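Local coordinates for CheC-like superfamily protein (Shewanella oneidensis, PDB 3H2D) that probably dephosphorylates the phosphorylated response regulator of chemotaxis, as a two-subunit member of the CheX family of phosphatases, at residues D88-I93 with P117-G122; V4-P9 with K108-E113; Q32-N37 with F148-F153. All blocks are in the same frame, centred on the assembly; numbering follows the deposited sequence.

Contact 1: residues D88-I93 with P117-G122; sequences DLVGEI and PMVVSG
Helix 84-107 lies against strand 113-122, the edge strand of this chain's antiparallel sheet, and the two meet where Val90 and Gly91 of the helix come up to Pro117 and Val119. The contact is buried and wholly apolar on the side-chain level, with no hydrogen bond crossing it. Val90 and Val119 touch through matching branches: in each, CG1 stands anti to the backbone N (170° in Val90, -176° in Val119), and the two CG1 methyls meet at 3.9 Å. Val90 CB is close behind, 4.1 Å from Val119 CG1. The other methyl of the strand valine works on a different partner. Val119 CG2 rests against the helix backbone, 3.8 Å from Gly91 N and 3.9 Å from Gly91 CA. Two residues earlier in the chain, the proline ring meets the carbonyl of the same glycine, with Pro117 CG 3.6 Å from Gly91 O. Gly91 CA lies 5.5 Å from Pro117 CA, the nearest pair of alpha carbons across the two segments. Val43 of the adjacent strand touches both valines, while Val67 of helix 64-75 reaches Val90 from the helical layer. Residues 118-121 also pair with an antiparallel strand of the second subunit, and Asp88 OD1 makes a salt bridge to Lys130 of that subunit. This is helix-on-sheet packing of an alpha+beta fold, with helices laid on an antiparallel sheet, placed at the seam where the sheets of two CheX-type subunits join into one.

Contact 2: residues V4-P9 with K108-E113; sequences VNFINP and KGYEFE
Phe6 and Tyr110 are swung toward each other by their first torsions: chi1 of -82° carries the Phe6 ring out from its short 3-10 turn, and in Tyr110 CG lies anti to the carbonyl carbon (-58°), beside the backbone N. The result is a T-shaped aromatic pair, with the rim of Phe6 pointing into one face of Tyr110. The ring planes stand at 90° and the centroids are 4.9 Å apart. Two atoms of the phenylalanine edge do the touching. Phe6 CZ comes to 3.4 Å from Tyr110 CE2, and Phe6 CE1 sits 3.5 Å above the tyrosine plane, displaced toward the rim of that ring. Tyr110 has two conformers in the crystal, so this pairing belongs to the one described; both residues also touch a lattice neighbour. Leu105 of helix 84-107 contacts both rings, as well as Pro9 and Phe112. Shortening Phe6 to an alanine is likely to strip the tyrosine face of its edge partner and uncover part of Leu105, with the Tyr110 ring less restrained. The tyrosine is placed by the helix end itself: Gly109, with positive phi, is the C-prime residue, Tyr110 N bonds to Leu105 O and Gly109 N to Gly106 O. Such a pair of hydrogen bonds defines the Schellman motif, here closing helix 84-107 beside the N-terminal segment.

Contact 3: residues Q32-N37 with F148-F153; sequences QIKTDN and FIEVCF
Lys34 and Glu150 form a salt bridge across one face of the antiparallel sheet, passing over strand 135-142, which lies between strands 27-33 and 145-153. The charged interaction comes first. Lys34 NZ donates to Glu150 OE1, modelled at 2.4 Å; that is too short to be trusted as a length, although the pairing itself is plain. Both side chains are stretched to reach it: CG is anti to the backbone N in each (chi1 -175° in both), and each chain runs on extended. They cross at about a right angle, the lysine passing over the end of the glutamate. In the second kind of contact, the aliphatic part of the lysine lies against the carboxylate, with Lys34 CD 3.1 Å from Glu150 OE2.

Hydrogen bonding to other groups completes the setting. Lys34 NZ has a second acceptor in the backbone oxygen of Ile127, which ties it to strand 125-129. From that same strand His129 packs on Glu150, and Lys135 and Ser59 touch the glutamate from the two strands flanking its own. The buried carboxylate thus has a cationic mate, which would probably keep it ionised. Its remaining oxygen is engaged by solvent: one water donates to Glu150 OE2 at 2.5 Å, again a length to be taken with reserve, and accepts only weakly from Lys34 NZ, at 3.4 Å.

Overall arrangement
Contact 1 is core and apolar, contact 2 is a surface aromatic pair, and contact 3 is a partly buried salt bridge. Contact 1 uses helix 84-107 near its start; contact 2 lies just beyond its C-terminal end, where both rings touch Leu105, the centres about 22 Å apart. Contacts 1 and 3 reach the same sheet from opposite sides of the chain's centre, about 19 Å between centres, but contact 1 stands at the subunit interface, whereas no other chain touches the segments of contact 3. Contacts 2 and 3 touch, Ile7 CD1 packing on Ile149 CG2 at 3.9 Å. Ile149 is next to Glu150, so strand 145-153 carries hydrophobic packing and an ion pair on neighbouring residues.

Contact 1: residues D88-I93 with P117-G122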
ATOM      1  N   ASP B  88      -8.227  -1.060 -11.400  1.00 23.06           N
ATOM      2  CA  ASP B  88      -8.919  -2.329 -11.182  1.00 24.27           C
ATOM      3  C   ASP B  88      -8.096  -3.523 -11.712  1.00 25.15           C
ATOM      4  O   ASP B  88      -7.928  -4.503 -11.015  1.00 23.69           O
ATOM      5  CB  ASP B  88     -10.269  -2.330 -11.895  1.00 25.08           C
ATOM      6  CG  ASP B  88     -11.295  -1.487 -11.217  1.00 28.66           C
ATOM      7  OD1 ASP B  88     -11.108  -1.015 -10.073  1.00 29.87           O
ATOM      8  OD2 ASP B  88     -12.343  -1.336 -11.844  1.00 30.47           O
ATOM      9  N   LEU B  89      -7.540  -3.415 -12.912  1.00 24.65           N
ATOM     10  CA  LEU B  89      -6.745  -4.518 -13.448  1.00 25.41           C
ATOM     11  C   LEU B  89      -5.486  -4.765 -12.608  1.00 24.10           C
ATOM     12  O   LEU B  89      -5.135  -5.900 -12.359  1.00 23.68           O
ATOM     13  CB  LEU B  89      -6.334  -4.260 -14.909  1.00 25.47           C
ATOM     14  CG  LEU B  89      -5.512  -5.399 -15.575  1.00 26.21           C
ATOM     15  CD1 LEU B  89      -6.309  -6.710 -15.646  1.00 28.68           C
ATOM     16  CD2 LEU B  89      -5.104  -4.981 -16.970  1.00 29.04           C
ATOM     17  N   VAL B  90      -4.811  -3.703 -12.206  1.00 23.58           N
ATOM     18  CA  VAL B  90      -3.636  -3.846 -11.359  1.00 22.25           C
ATOM     19  C   VAL B  90      -4.008  -4.536 -10.040  1.00 20.80           C
ATOM     20  O   VAL B  90      -3.242  -5.372  -9.525  1.00 23.13           O
ATOM     21  CB  VAL B  90      -2.935  -2.486 -11.153  1.00 22.80           C
ATOM     22  CG1 VAL B  90      -1.840  -2.576 -10.054  1.00 21.25           C
ATOM     23  CG2 VAL B  90      -2.361  -1.997 -12.521  1.00 21.48           C
ATOM     24  N   GLY B  91      -5.168  -4.206  -9.486  1.00 22.76           N
ATOM     25  CA  GLY B  91      -5.674  -4.868  -8.286  1.00 22.62           C
ATOM     26  C   GLY B  91      -5.845  -6.346  -8.511  1.00 25.02           C
ATOM     27  O   GLY B  91      -5.437  -7.150  -7.673  1.00 25.49           O
ATOM     28  N   GLU B  92      -6.419  -6.720  -9.649  1.00 23.29           N
ATOM     29  CA  GLU B  92      -6.619  -8.144  -9.973  1.00 24.50           C
ATOM     30  C   GLU B  92      -5.312  -8.858 -10.232  1.00 23.40           C
ATOM     31  O   GLU B  92      -5.132  -9.973  -9.775  1.00 22.86           O
ATOM     32  CB  GLU B  92      -7.571  -8.343 -11.161  1.00 24.72           C
ATOM     33  CG  GLU B  92      -9.022  -8.032 -10.831  1.00 34.11           C
ATOM     34  CD  GLU B  92      -9.525  -8.884  -9.634  1.00 43.53           C
ATOM     35  OE1 GLU B  92      -9.176 -10.086  -9.559  1.00 50.01           O
ATOM     36  OE2 GLU B  92     -10.218  -8.346  -8.739  1.00 54.90           O
ATOM     37  N   ILE B  93      -4.381  -8.208 -10.904  1.00 22.22           N
ATOM     38  CA  ILE B  93      -3.041  -8.784 -11.071  1.00 24.05           C
ATOM     39  C   ILE B  93      -2.402  -9.003  -9.716  1.00 22.69           C
ATOM     40  O   ILE B  93      -1.798 -10.068  -9.447  1.00 21.25           O
ATOM     41  CB  ILE B  93      -2.108  -7.881 -11.963  1.00 24.48           C
ATOM     42  CG1 ILE B  93      -2.637  -7.873 -13.401  1.00 25.16           C
ATOM     43  CG2 ILE B  93      -0.657  -8.359 -11.892  1.00 24.00           C
ATOM     44  CD1 ILE B  93      -1.901  -6.898 -14.314  1.00 25.11           C
ATOM     45  N   PRO B 117      -6.080  -5.629  -2.073  1.00 22.82           N
ATOM     46  CA  PRO B 117      -5.162  -4.767  -2.779  1.00 23.42           C
ATOM     47  C   PRO B 117      -5.463  -3.283  -2.615  1.00 23.01           C
ATOM     48  O   PRO B 117      -6.600  -2.888  -2.480  1.00 21.12           O
ATOM     49  CB  PRO B 117      -5.385  -5.122  -4.249  1.00 25.78           C
ATOM     50  CG  PRO B 117      -6.021  -6.444  -4.230  1.00 24.35           C
ATOM     51  CD  PRO B 117      -6.908  -6.394  -3.021  1.00 23.36           C
HETATM   52  N   MSE B 118      -4.404  -2.496  -2.537  0.50 24.81           N
HETATM   53  CA  MSE B 118      -4.513  -1.061  -2.693  0.50 26.07           C
HETATM   54  C   MSE B 118      -3.652  -0.724  -3.867  0.50 25.19           C
HETATM   55  O   MSE B 118      -2.557  -1.264  -4.018  0.50 24.11           O
HETATM   56  CB  MSE B 118      -4.007  -0.327  -1.468  0.50 27.17           C
HETATM   57  CG  MSE B 118      -4.987  -0.326  -0.343  0.50 27.53           C
HETATM   58 SE   MSE B 118      -4.112   0.263   1.269  0.38 28.10          SE
HETATM   59  CE  MSE B 118      -3.261  -1.398   1.801  0.50 23.41           C
ATOM     60  N   VAL B 119      -4.182   0.137  -4.725  1.00 23.43           N
ATOM     61  CA  VAL B 119      -3.476   0.569  -5.924  1.00 23.65           C
ATOM     62  C   VAL B 119      -3.153   2.061  -5.875  1.00 24.65           C
ATOM     63  O   VAL B 119      -4.036   2.893  -5.672  1.00 23.76           O
ATOM     64  CB  VAL B 119      -4.279   0.229  -7.225  1.00 22.90           C
ATOM     65  CG1 VAL B 119      -3.485   0.589  -8.495  1.00 24.67           C
ATOM     66  CG2 VAL B 119      -4.640  -1.274  -7.170  1.00 22.22           C
ATOM     67  N   VAL B 120      -1.871   2.354  -6.082  1.00 23.46           N
ATOM     68  CA  VAL B 120      -1.320   3.678  -6.069  1.00 24.51           C
ATOM     69  C   VAL B 120      -1.222   4.137  -7.504  1.00 25.45           C
ATOM     70  O   VAL B 120      -0.756   3.387  -8.355  1.00 23.88           O
ATOM     71  CB  VAL B 120       0.092   3.643  -5.486  1.00 26.96           C
ATOM     72  CG1 VAL B 120       0.748   5.047  -5.555  1.00 27.33           C
ATOM     73  CG2 VAL B 120       0.064   3.034  -4.040  1.00 27.79           C
ATOM     74  N   SER B 121      -1.697   5.351  -7.769  0.50 25.61           N
ATOM     75  CA  SER B 121      -1.565   5.991  -9.075  0.50 25.56           C
ATOM     76  C   SER B 121      -0.860   7.327  -8.888  0.50 24.91           C
ATOM     77  O   SER B 121      -1.300   8.135  -8.081  0.50 25.25           O
ATOM     78  CB  SER B 121      -2.937   6.241  -9.697  0.50 25.40           C
ATOM     79  OG  SER B 121      -3.657   5.034  -9.886  0.50 24.27           O
ATOM     80  N   GLY B 122       0.204   7.561  -9.653  1.00 23.99           N
ATOM     81  CA  GLY B 122       0.982   8.808  -9.550  1.00 24.14           C
ATOM     82  C   GLY B 122       2.266   8.704 -10.332  1.00 23.52           C
ATOM     83  O   GLY B 122       2.992   7.738 -10.158  1.00 24.84           O
TER

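Contact 2: residues V4-P9 with K108-E113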
ATOM      1  N   VAL B   4      16.763 -14.909  -0.171  1.00 25.07           N
ATOM      2  CA  VAL B   4      16.333 -14.113  -1.311  1.00 25.93           C
ATOM      3  C   VAL B   4      15.375 -14.926  -2.176  1.00 25.66           C
ATOM      4  O   VAL B   4      14.588 -14.368  -2.876  1.00 26.31           O
ATOM      5  CB  VAL B   4      17.565 -13.592  -2.134  1.00 26.79           C
ATOM      6  CG1 VAL B   4      18.146 -14.683  -2.963  1.00 26.25           C
ATOM      7  CG2 VAL B   4      17.177 -12.453  -3.035  1.00 31.36           C
ATOM      8  N   ASN B   5      15.441 -16.253  -2.100  1.00 26.91           N
ATOM      9  CA  ASN B   5      14.516 -17.125  -2.832  1.00 26.63           C
ATOM     10  C   ASN B   5      13.047 -17.034  -2.421  1.00 25.08           C
ATOM     11  O   ASN B   5      12.212 -17.576  -3.127  1.00 24.29           O
ATOM     12  CB  ASN B   5      14.958 -18.597  -2.738  1.00 28.50           C
ATOM     13  CG  ASN B   5      16.258 -18.852  -3.468  1.00 32.37           C
ATOM     14  OD1 ASN B   5      16.411 -18.498  -4.644  1.00 38.56           O
ATOM     15  ND2 ASN B   5      17.192 -19.468  -2.789  1.00 39.07           N
ATOM     16  N   PHE B   6      12.722 -16.394  -1.301  1.00 23.94           N
ATOM     17  CA  PHE B   6      11.323 -16.139  -0.953  1.00 23.90           C
ATOM     18  C   PHE B   6      10.589 -15.297  -1.977  1.00 25.37           C
ATOM     19  O   PHE B   6       9.358 -15.285  -2.003  1.00 26.02           O
ATOM     20  CB  PHE B   6      11.177 -15.585   0.479  1.00 23.75           C
ATOM     21  CG  PHE B   6      11.197 -16.644   1.528  1.00 24.15           C
ATOM     22  CD1 PHE B   6      10.080 -17.423   1.764  1.00 26.21           C
ATOM     23  CD2 PHE B   6      12.353 -16.908   2.267  1.00 22.86           C
ATOM     24  CE1 PHE B   6      10.121 -18.483   2.725  1.00 27.96           C
ATOM     25  CE2 PHE B   6      12.404 -17.945   3.233  1.00 28.83           C
ATOM     26  CZ  PHE B   6      11.277 -18.730   3.458  1.00 25.71           C
ATOM     27  N   ILE B   7      11.316 -14.574  -2.843  1.00 22.52           N
ATOM     28  CA  ILE B   7      10.656 -13.805  -3.879  1.00 22.00           C
ATOM     29  C   ILE B   7      10.232 -14.692  -5.054  1.00 20.98           C
ATOM     30  O   ILE B   7       9.370 -14.300  -5.818  1.00 23.23           O
ATOM     31  CB  ILE B   7      11.526 -12.585  -4.331  1.00 23.85           C
ATOM     32  CG1 ILE B   7      10.639 -11.511  -5.010  1.00 28.36           C
ATOM     33  CG2 ILE B   7      12.705 -13.013  -5.202  1.00 25.07           C
ATOM     34  CD1 ILE B   7      11.248 -10.157  -5.044  1.00 29.85           C
ATOM     35  N   ASN B   8      10.850 -15.867  -5.201  1.00 19.91           N
ATOM     36  CA  ASN B   8      10.638 -16.712  -6.368  1.00 21.90           C
ATOM     37  C   ASN B   8       9.167 -17.072  -6.657  1.00 22.96           C
ATOM     38  O   ASN B   8       8.744 -16.967  -7.792  1.00 22.87           O
ATOM     39  CB  ASN B   8      11.525 -17.967  -6.331  1.00 24.74           C
ATOM     40  CG  ASN B   8      13.006 -17.636  -6.472  1.00 26.26           C
ATOM     41  OD1 ASN B   8      13.334 -16.522  -6.843  1.00 33.25           O
ATOM     42  ND2 ASN B   8      13.882 -18.586  -6.194  1.00 26.46           N
ATOM     43  N   PRO B   9       8.377 -17.481  -5.645  1.00 22.98           N
ATOM     44  CA  PRO B   9       6.923 -17.730  -5.872  1.00 23.05           C
ATOM     45  C   PRO B   9       6.142 -16.540  -6.438  1.00 21.63           C
ATOM     46  O   PRO B   9       5.183 -16.708  -7.239  1.00 22.75           O
ATOM     47  CB  PRO B   9       6.414 -18.100  -4.479  1.00 24.11           C
ATOM     48  CG  PRO B   9       7.603 -18.482  -3.732  1.00 24.25           C
ATOM     49  CD  PRO B   9       8.780 -17.804  -4.272  1.00 23.62           C
ATOM     50  N   LYS B 108       5.015 -25.561   0.463  1.00 20.92           N
ATOM     51  CA  LYS B 108       6.284 -25.653   1.174  1.00 20.68           C
ATOM     52  C   LYS B 108       6.209 -25.357   2.681  1.00 19.24           C
ATOM     53  O   LYS B 108       7.238 -25.121   3.311  1.00 22.38           O
ATOM     54  CB  LYS B 108       7.289 -24.719   0.539  1.00 20.86           C
ATOM     55  CG  LYS B 108       7.732 -25.177  -0.827  1.00 23.55           C
ATOM     56  CD  LYS B 108       8.670 -24.152  -1.442  1.00 27.34           C
ATOM     57  CE  LYS B 108       9.224 -24.587  -2.777  1.00 27.07           C
ATOM     58  NZ  LYS B 108      10.589 -24.005  -2.995  1.00 30.35           N
ATOM     59  N   GLY B 109       5.015 -25.388   3.242  1.00 17.44           N
ATOM     60  CA  GLY B 109       4.803 -25.165   4.672  1.00 17.15           C
ATOM     61  C   GLY B 109       4.803 -23.750   5.204  1.00 18.68           C
ATOM     62  O   GLY B 109       4.762 -23.559   6.403  1.00 20.48           O
ATOM     63  N   TYR B 110       4.881 -22.767   4.312  0.50 18.78           N
ATOM     64  CA  TYR B 110       4.844 -21.363   4.691  0.50 19.22           C
ATOM     65  C   TYR B 110       3.411 -20.913   4.500  0.50 20.38           C
ATOM     66  O   TYR B 110       2.914 -20.887   3.376  0.50 19.54           O
ATOM     67  CB  TYR B 110       5.775 -20.527   3.813  0.50 19.10           C
ATOM     68  CG  TYR B 110       7.191 -20.996   3.864  0.50 16.31           C
ATOM     69  CD1 TYR B 110       7.689 -21.891   2.918  0.50 16.59           C
ATOM     70  CD2 TYR B 110       8.033 -20.592   4.892  0.50 19.06           C
ATOM     71  CE1 TYR B 110       9.013 -22.353   2.987  0.50 11.19           C
ATOM     72  CE2 TYR B 110       9.344 -21.049   4.975  0.50 17.99           C
ATOM     73  CZ  TYR B 110       9.831 -21.923   4.020  0.50 20.29           C
ATOM     74  OH  TYR B 110      11.130 -22.349   4.111  0.50 18.40           O
ATOM     75  N   GLU B 111       2.738 -20.632   5.612  1.00 20.71           N
ATOM     76  CA  GLU B 111       1.345 -20.187   5.592  1.00 19.85           C
ATOM     77  C   GLU B 111       1.171 -18.671   5.799  1.00 21.00           C
ATOM     78  O   GLU B 111       1.695 -18.076   6.749  1.00 20.74           O
ATOM     79  CB  GLU B 111       0.566 -20.904   6.659  1.00 21.00           C
ATOM     80  CG  GLU B 111       0.490 -22.424   6.413  1.00 24.95           C
ATOM     81  N   PHE B 112       0.365 -18.081   4.933  1.00 20.51           N
ATOM     82  CA  PHE B 112      -0.102 -16.697   5.143  1.00 21.32           C
ATOM     83  C   PHE B 112      -1.423 -16.511   4.451  1.00 21.43           C
ATOM     84  O   PHE B 112      -1.811 -17.295   3.552  1.00 22.23           O
ATOM     85  CB  PHE B 112       0.905 -15.631   4.665  1.00 21.41           C
ATOM     86  CG  PHE B 112       1.073 -15.557   3.188  1.00 22.89           C
ATOM     87  CD1 PHE B 112       0.270 -14.747   2.405  1.00 21.95           C
ATOM     88  CD2 PHE B 112       2.087 -16.280   2.579  1.00 23.31           C
ATOM     89  CE1 PHE B 112       0.453 -14.692   1.006  1.00 28.41           C
ATOM     90  CE2 PHE B 112       2.274 -16.237   1.235  1.00 24.88           C
ATOM     91  CZ  PHE B 112       1.483 -15.447   0.430  1.00 23.27           C
ATOM     92  N   GLU B 113      -2.125 -15.464   4.904  1.00 23.16           N
ATOM     93  CA  GLU B 113      -3.367 -14.986   4.310  1.00 22.90           C
ATOM     94  C   GLU B 113      -3.065 -13.575   3.791  1.00 22.71           C
ATOM     95  O   GLU B 113      -2.334 -12.806   4.426  1.00 23.07           O
ATOM     96  CB  GLU B 113      -4.476 -14.889   5.361  1.00 25.42           C
ATOM     97  CG  GLU B 113      -4.958 -16.182   5.974  1.00 32.15           C
ATOM     98  CD  GLU B 113      -5.399 -17.170   4.930  1.00 38.68           C
ATOM     99  OE1 GLU B 113      -5.949 -16.731   3.897  1.00 44.39           O
ATOM    100  OE2 GLU B 113      -5.184 -18.392   5.144  1.00 52.85           O
TER

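Contact 3: residues Q32-N37 with F148-F153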
ATOM      1  N   GLN B  32      17.611  -8.564  -5.424  1.00 37.57           N
ATOM      2  CA  GLN B  32      18.588  -7.779  -4.691  1.00 38.65           C
ATOM      3  C   GLN B  32      18.001  -7.544  -3.297  1.00 37.31           C
ATOM      4  O   GLN B  32      16.798  -7.302  -3.156  1.00 31.16           O
ATOM      5  CB  GLN B  32      18.789  -6.395  -5.340  1.00 40.34           C
ATOM      6  CG  GLN B  32      18.673  -6.299  -6.880  1.00 42.31           C
ATOM      7  CD  GLN B  32      18.208  -4.914  -7.367  1.00 42.79           C
ATOM      8  N   ILE B  33      18.820  -7.610  -2.263  1.00 38.03           N
ATOM      9  CA  ILE B  33      18.405  -6.989  -1.034  1.00 41.22           C
ATOM     10  C   ILE B  33      18.340  -5.495  -1.370  1.00 44.62           C
ATOM     11  O   ILE B  33      19.312  -4.941  -1.884  1.00 44.59           O
ATOM     12  CB  ILE B  33      19.380  -7.208   0.060  1.00 41.56           C
ATOM     13  CG1 ILE B  33      19.233  -8.640   0.568  1.00 42.16           C
ATOM     14  CG2 ILE B  33      19.143  -6.163   1.158  1.00 42.77           C
ATOM     15  CD1 ILE B  33      20.412  -9.100   1.417  1.00 44.13           C
ATOM     16  N   LYS B  34      17.200  -4.853  -1.110  1.00 47.60           N
ATOM     17  CA  LYS B  34      16.988  -3.457  -1.543  1.00 50.55           C
ATOM     18  C   LYS B  34      18.033  -2.502  -0.934  1.00 52.58           C
ATOM     19  O   LYS B  34      18.284  -2.543   0.267  1.00 52.92           O
ATOM     20  CB  LYS B  34      15.565  -2.968  -1.202  1.00 50.88           C
ATOM     21  CG  LYS B  34      15.242  -1.544  -1.741  1.00 51.69           C
ATOM     22  CD  LYS B  34      13.748  -1.296  -1.737  1.00 51.13           C
ATOM     23  CE  LYS B  34      13.300   0.011  -2.415  1.00 52.08           C
ATOM     24  NZ  LYS B  34      11.774   0.122  -2.590  1.00 47.80           N
ATOM     25  N   THR B  35      18.641  -1.670  -1.772  1.00 53.06           N
ATOM     26  CA  THR B  35      19.634  -0.711  -1.299  1.00 54.68           C
ATOM     27  C   THR B  35      19.533   0.668  -1.983  1.00 56.71           C
ATOM     28  O   THR B  35      20.435   1.492  -1.832  1.00 58.04           O
ATOM     29  CB  THR B  35      21.085  -1.268  -1.495  1.00 54.79           C
ATOM     30  OG1 THR B  35      21.319  -1.492  -2.885  1.00 56.89           O
ATOM     31  CG2 THR B  35      21.315  -2.585  -0.723  1.00 54.13           C
ATOM     32  N   ASP B  36      18.451   0.902  -2.732  1.00 57.84           N
ATOM     33  CA  ASP B  36      18.196   2.154  -3.476  1.00 58.34           C
ATOM     34  C   ASP B  36      16.742   2.550  -3.214  1.00 58.02           C
ATOM     35  O   ASP B  36      15.930   1.699  -2.812  1.00 57.95           O
ATOM     36  CB  ASP B  36      18.351   1.949  -5.003  1.00 58.77           C
ATOM     37  CG  ASP B  36      19.786   1.797  -5.441  1.00 58.06           C
ATOM     38  N   ASN B  37      16.409   3.824  -3.442  1.00 57.03           N
ATOM     39  CA  ASN B  37      14.995   4.260  -3.527  1.00 55.68           C
ATOM     40  C   ASN B  37      14.682   4.551  -5.003  1.00 53.53           C
ATOM     41  O   ASN B  37      14.072   5.563  -5.345  1.00 54.86           O
ATOM     42  CB  ASN B  37      14.730   5.490  -2.651  1.00 55.21           C
ATOM     43  N   PHE B 148       8.691  -3.675 -11.167  1.00 22.77           N
ATOM     44  CA  PHE B 148       9.421  -4.152  -9.987  1.00 23.30           C
ATOM     45  C   PHE B 148       8.479  -4.889  -9.059  1.00 24.59           C
ATOM     46  O   PHE B 148       7.338  -4.455  -8.859  1.00 24.55           O
ATOM     47  CB  PHE B 148      10.004  -2.981  -9.170  1.00 23.62           C
ATOM     48  CG  PHE B 148      10.889  -2.076  -9.937  1.00 24.68           C
ATOM     49  CD1 PHE B 148      10.377  -0.983 -10.558  1.00 25.94           C
ATOM     50  CD2 PHE B 148      12.252  -2.308 -10.001  1.00 25.58           C
ATOM     51  CE1 PHE B 148      11.206  -0.117 -11.236  1.00 29.11           C
ATOM     52  CE2 PHE B 148      13.076  -1.459 -10.673  1.00 27.14           C
ATOM     53  CZ  PHE B 148      12.561  -0.370 -11.297  1.00 29.50           C
ATOM     54  N   ILE B 149       8.957  -6.002  -8.501  1.00 24.81           N
ATOM     55  CA  ILE B 149       8.317  -6.621  -7.364  1.00 25.59           C
ATOM     56  C   ILE B 149       9.213  -6.383  -6.172  1.00 23.22           C
ATOM     57  O   ILE B 149      10.419  -6.505  -6.272  1.00 24.00           O
ATOM     58  CB  ILE B 149       8.133  -8.164  -7.493  1.00 25.80           C
ATOM     59  CG1 ILE B 149       7.056  -8.526  -8.467  1.00 32.09           C
ATOM     60  CG2 ILE B 149       7.759  -8.767  -6.135  1.00 31.21           C
ATOM     61  CD1 ILE B 149       7.072 -10.056  -8.837  1.00 30.07           C
ATOM     62  N   GLU B 150       8.615  -5.985  -5.061  1.00 23.15           N
ATOM     63  CA  GLU B 150       9.286  -5.952  -3.789  1.00 23.08           C
ATOM     64  C   GLU B 150       8.476  -6.722  -2.734  1.00 22.81           C
ATOM     65  O   GLU B 150       7.262  -6.518  -2.604  1.00 22.92           O
ATOM     66  CB  GLU B 150       9.546  -4.510  -3.346  1.00 23.48           C
ATOM     67  CG  GLU B 150      10.361  -4.410  -2.056  1.00 24.33           C
ATOM     68  CD  GLU B 150      10.827  -3.005  -1.654  1.00 28.03           C
ATOM     69  OE1 GLU B 150      10.640  -2.030  -2.430  1.00 28.79           O
ATOM     70  OE2 GLU B 150      11.391  -2.896  -0.528  1.00 31.72           O
ATOM     71  N   VAL B 151       9.152  -7.594  -1.982  0.50 22.93           N
ATOM     72  CA  VAL B 151       8.528  -8.252  -0.832  0.50 22.58           C
ATOM     73  C   VAL B 151       9.338  -7.992   0.445  0.50 23.19           C
ATOM     74  O   VAL B 151      10.559  -7.797   0.405  0.50 24.27           O
ATOM     75  CB  VAL B 151       8.318  -9.783  -1.080  0.50 23.17           C
ATOM     76  CG1 VAL B 151       9.580 -10.578  -0.766  0.50 18.14           C
ATOM     77  CG2 VAL B 151       7.177 -10.298  -0.233  0.50 23.28           C
ATOM     78  N   CYS B 152       8.662  -7.980   1.583  1.00 24.43           N
ATOM     79  CA  CYS B 152       9.336  -7.813   2.884  1.00 26.38           C
ATOM     80  C   CYS B 152       8.574  -8.623   3.890  1.00 28.96           C
ATOM     81  O   CYS B 152       7.358  -8.591   3.875  1.00 28.15           O
ATOM     82  CB  CYS B 152       9.328  -6.363   3.296  1.00 27.82           C
ATOM     83  SG  CYS B 152      10.372  -6.015   4.725  1.00 34.52           S
ATOM     84  N   PHE B 153       9.269  -9.380   4.736  1.00 29.09           N
ATOM     85  CA  PHE B 153       8.599 -10.154   5.801  1.00 30.25           C
ATOM     86  C   PHE B 153       9.348  -9.958   7.091  1.00 31.73           C
ATOM     87  O   PHE B 153      10.579  -9.895   7.066  1.00 28.88           O
ATOM     88  CB  PHE B 153       8.610 -11.634   5.489  1.00 31.41           C
ATOM     89  CG  PHE B 153       7.629 -12.046   4.444  1.00 37.62           C
ATOM     90  CD1 PHE B 153       6.265 -12.108   4.732  1.00 36.68           C
ATOM     91  CD2 PHE B 153       8.064 -12.402   3.172  1.00 43.73           C
ATOM     92  CE1 PHE B 153       5.352 -12.493   3.761  1.00 38.87           C
ATOM     93  CE2 PHE B 153       7.157 -12.796   2.198  1.00 43.52           C
ATOM     94  CZ  PHE B 153       5.797 -12.838   2.500  1.00 39.62           C
TER
HETATM   95  O   HOH W   1      11.648  -0.681   0.702  1.00 22.23           O